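Putative sugar binding protein (PDB 3KEZ) probably binds sugars or other glycan nutrients at the cell outer membrane, and carries a bound calcium ion. Local coordinates at residues W82-Y86 / V148-K152. Sequence-based numbering, arbitrary orientation.
Sequences WSYLY and VPIVK
Y86 reaches from helix 80-96 to the loop segment 148-152 and gives its phenol hydrogen to the backbone carbonyl of P149, with OH and O 2.7 Å apart. The hydroxyl sits in the carbonyl plane on a lone pair, at a C=O...O angle of 128°, and the acceptor lies at the edge of the ring. Tyrosine suits the place: its ring is long enough to span the gap and apolar along its sides, yet ends in a donor that can serve a backbone carbonyl in a chain without regular secondary structure. Around that hydroxyl close V148 CG2 and P149 CD, each 3.2 Å from Y86 OH, and farther back along the ring V151 CG2 rests 3.8 Å from Y86 CE1. The two branched valines, both directed at the helix, thus flank the bond with methyl groups.

One turn earlier, W82 adds a second apolar contact. With CG anti to the backbone N (chi1 -173°), it brings its indole under the Y86 ring, whose CE2 stands 3.6 Å above the plane, over the centre of one face. The far rim of the six-membered ring then meets the loop: CZ3 touches V148 CG1 at 3.8 Å as the two side chains slide past each other in opposite directions, and CH2 packs on P149 CD, indole and proline crossing at about a right angle.

Farther out, F134 packs against W82 edge-to-face, and L127 and C169 meet V148 from helices 109-134 and 166-183. Backbone bonding of V148 with N164, and the bond from N93 to V151 O, also hold the loop. The whole is an aromatic pair, one turn apart on a helix, fastening an irregular connection between helices to the helical region of a SusD-like fold, away from the calcium site.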
ATOM      1  N   TRP A  82      -2.898  10.562   9.997  1.00 12.54           N
ATOM      2  CA  TRP A  82      -3.162  10.265  11.400  1.00 12.53           C
ATOM      3  C   TRP A  82      -4.668  10.106  11.727  1.00 11.57           C
ATOM      4  O   TRP A  82      -5.116   9.040  12.235  1.00  9.99           O
ATOM      5  CB  TRP A  82      -2.509  11.390  12.218  1.00 12.50           C
ATOM      6  CG  TRP A  82      -2.514  11.191  13.688  1.00 11.67           C
ATOM      7  CD1 TRP A  82      -3.466  11.591  14.558  1.00 13.23           C
ATOM      8  CD2 TRP A  82      -1.484  10.550  14.469  1.00 11.44           C
ATOM      9  NE1 TRP A  82      -3.108  11.241  15.847  1.00 11.01           N
ATOM     10  CE2 TRP A  82      -1.896  10.593  15.813  1.00 15.06           C
ATOM     11  CE3 TRP A  82      -0.276   9.910  14.149  1.00 15.48           C
ATOM     12  CZ2 TRP A  82      -1.119  10.044  16.860  1.00 16.76           C
ATOM     13  CZ3 TRP A  82       0.499   9.387  15.187  1.00 16.84           C
ATOM     14  CH2 TRP A  82       0.063   9.454  16.526  1.00 15.48           C
ATOM     15  N   SER A  83      -5.435  11.156  11.382  1.00 11.66           N
ATOM     16  CA  SER A  83      -6.865  11.219  11.699  0.50 10.72           C
ATOM     17  C   SER A  83      -7.676  10.143  10.998  1.00 11.45           C
ATOM     18  O   SER A  83      -8.488   9.496  11.631  1.00  7.26           O
ATOM     19  CB  SER A  83      -7.469  12.624  11.455  0.50 11.51           C
ATOM     20  OG  SER A  83      -6.961  13.274  10.296  0.50 15.65           O
ATOM     21  N   TYR A  84      -7.420   9.926   9.701  1.00  9.55           N
ATOM     22  CA  TYR A  84      -8.167   8.947   8.946  1.00 11.41           C
ATOM     23  C   TYR A  84      -7.883   7.513   9.425  1.00 10.99           C
ATOM     24  O   TYR A  84      -8.806   6.730   9.650  1.00  9.63           O
ATOM     25  CB  TYR A  84      -7.899   9.087   7.438  1.00 12.21           C
ATOM     26  CG  TYR A  84      -8.818  10.073   6.768  1.00 14.08           C
ATOM     27  CD1 TYR A  84      -8.669  11.424   6.986  1.00 18.41           C
ATOM     28  CD2 TYR A  84      -9.872   9.640   5.927  1.00 18.20           C
ATOM     29  CE1 TYR A  84      -9.525  12.342   6.414  1.00 17.30           C
ATOM     30  CE2 TYR A  84     -10.758  10.566   5.348  1.00 16.90           C
ATOM     31  CZ  TYR A  84     -10.553  11.919   5.582  1.00 19.94           C
ATOM     32  OH  TYR A  84     -11.394  12.881   5.034  1.00 24.71           O
ATOM     33  N   LEU A  85      -6.607   7.195   9.637  1.00  9.28           N
ATOM     34  CA  LEU A  85      -6.263   5.851  10.104  1.00  9.76           C
ATOM     35  C   LEU A  85      -6.809   5.568  11.520  1.00  9.52           C
ATOM     36  O   LEU A  85      -7.311   4.467  11.786  1.00  9.72           O
ATOM     37  CB  LEU A  85      -4.755   5.597   9.958  1.00  9.11           C
ATOM     38  CG  LEU A  85      -4.376   5.495   8.480  1.00 10.46           C
ATOM     39  CD1 LEU A  85      -2.906   5.612   8.247  1.00  8.81           C
ATOM     40  CD2 LEU A  85      -4.971   4.236   7.800  1.00 17.00           C
ATOM     41  N   TYR A  86      -6.763   6.555  12.425  1.00 11.67           N
ATOM     42  CA  TYR A  86      -7.285   6.350  13.758  1.00 10.55           C
ATOM     43  C   TYR A  86      -8.808   6.301  13.753  1.00 12.64           C
ATOM     44  O   TYR A  86      -9.419   5.568  14.547  1.00 10.28           O
ATOM     45  CB  TYR A  86      -6.744   7.386  14.767  1.00  8.89           C
ATOM     46  CG  TYR A  86      -5.427   6.905  15.362  1.00 12.19           C
ATOM     47  CD1 TYR A  86      -5.359   5.719  16.128  1.00 10.18           C
ATOM     48  CD2 TYR A  86      -4.236   7.579  15.090  1.00 18.49           C
ATOM     49  CE1 TYR A  86      -4.168   5.256  16.618  1.00  7.46           C
ATOM     50  CE2 TYR A  86      -3.033   7.131  15.579  1.00 13.28           C
ATOM     51  CZ  TYR A  86      -2.991   5.971  16.333  1.00 10.59           C
ATOM     52  OH  TYR A  86      -1.791   5.570  16.835  1.00 10.21           O
ATOM     53  N   VAL A 148       3.424   4.233  17.065  1.00  9.34           N
ATOM     54  CA  VAL A 148       2.281   5.095  17.402  1.00  8.92           C
ATOM     55  C   VAL A 148       1.501   4.452  18.551  1.00 11.14           C
ATOM     56  O   VAL A 148       1.776   3.313  18.916  1.00  8.67           O
ATOM     57  CB  VAL A 148       1.368   5.281  16.199  1.00  9.39           C
ATOM     58  CG1 VAL A 148       2.136   5.941  15.033  1.00 10.11           C
ATOM     59  CG2 VAL A 148       0.779   3.913  15.780  1.00  7.15           C
ATOM     60  N   PRO A 149       0.514   5.163  19.127  1.00 11.02           N
ATOM     61  CA  PRO A 149      -0.320   4.505  20.111  1.00  9.96           C
ATOM     62  C   PRO A 149      -1.170   3.381  19.562  1.00 10.00           C
ATOM     63  O   PRO A 149      -1.862   3.553  18.564  1.00  9.59           O
ATOM     64  CB  PRO A 149      -1.249   5.635  20.607  1.00 11.60           C
ATOM     65  CG  PRO A 149      -0.461   6.887  20.374  1.00 12.90           C
ATOM     66  CD  PRO A 149       0.245   6.613  19.070  1.00  9.90           C
ATOM     67  N   ILE A 150      -1.147   2.260  20.262  1.00  9.14           N
ATOM     68  CA  ILE A 150      -2.007   1.113  19.987  1.00 11.01           C
ATOM     69  C   ILE A 150      -3.305   1.425  20.736  1.00 12.29           C
ATOM     70  O   ILE A 150      -3.316   1.499  21.966  1.00 12.92           O
ATOM     71  CB  ILE A 150      -1.364  -0.176  20.529  1.00  9.51           C
ATOM     72  CG1 ILE A 150      -0.060  -0.478  19.741  1.00  8.39           C
ATOM     73  CG2 ILE A 150      -2.362  -1.367  20.472  1.00 15.77           C
ATOM     74  CD1 ILE A 150       0.905  -1.460  20.461  1.00  5.72           C
ATOM     75  N   VAL A 151      -4.372   1.591  19.980  1.00 14.08           N
ATOM     76  CA  VAL A 151      -5.689   1.907  20.498  1.00 13.03           C
ATOM     77  C   VAL A 151      -6.602   0.767  20.126  1.00 10.44           C
ATOM     78  O   VAL A 151      -6.857   0.532  18.953  1.00 13.96           O
ATOM     79  CB  VAL A 151      -6.199   3.208  19.858  1.00 15.20           C
ATOM     80  CG1 VAL A 151      -7.625   3.515  20.337  1.00 18.86           C
ATOM     81  CG2 VAL A 151      -5.234   4.362  20.168  1.00 12.66           C
ATOM     82  N   LYS A 152      -7.087   0.044  21.123  1.00 11.38           N
ATOM     83  CA  LYS A 152      -7.896  -1.143  20.883  1.00 12.84           C
ATOM     84  C   LYS A 152      -9.312  -1.026  21.457  1.00 14.19           C
ATOM     85  O   LYS A 152     -10.140  -1.928  21.273  1.00 12.42           O
ATOM     86  CB  LYS A 152      -7.167  -2.379  21.440  1.00 14.73           C
ATOM     87  CG  LYS A 152      -6.039  -2.840  20.505  1.00 16.62           C
ATOM     88  CD  LYS A 152      -5.150  -3.879  21.081  1.00 20.80           C
ATOM     89  CE  LYS A 152      -5.736  -5.258  20.933  1.00 22.34           C
ATOM     90  NZ  LYS A 152      -4.736  -6.221  21.448  1.00 16.83           N
TER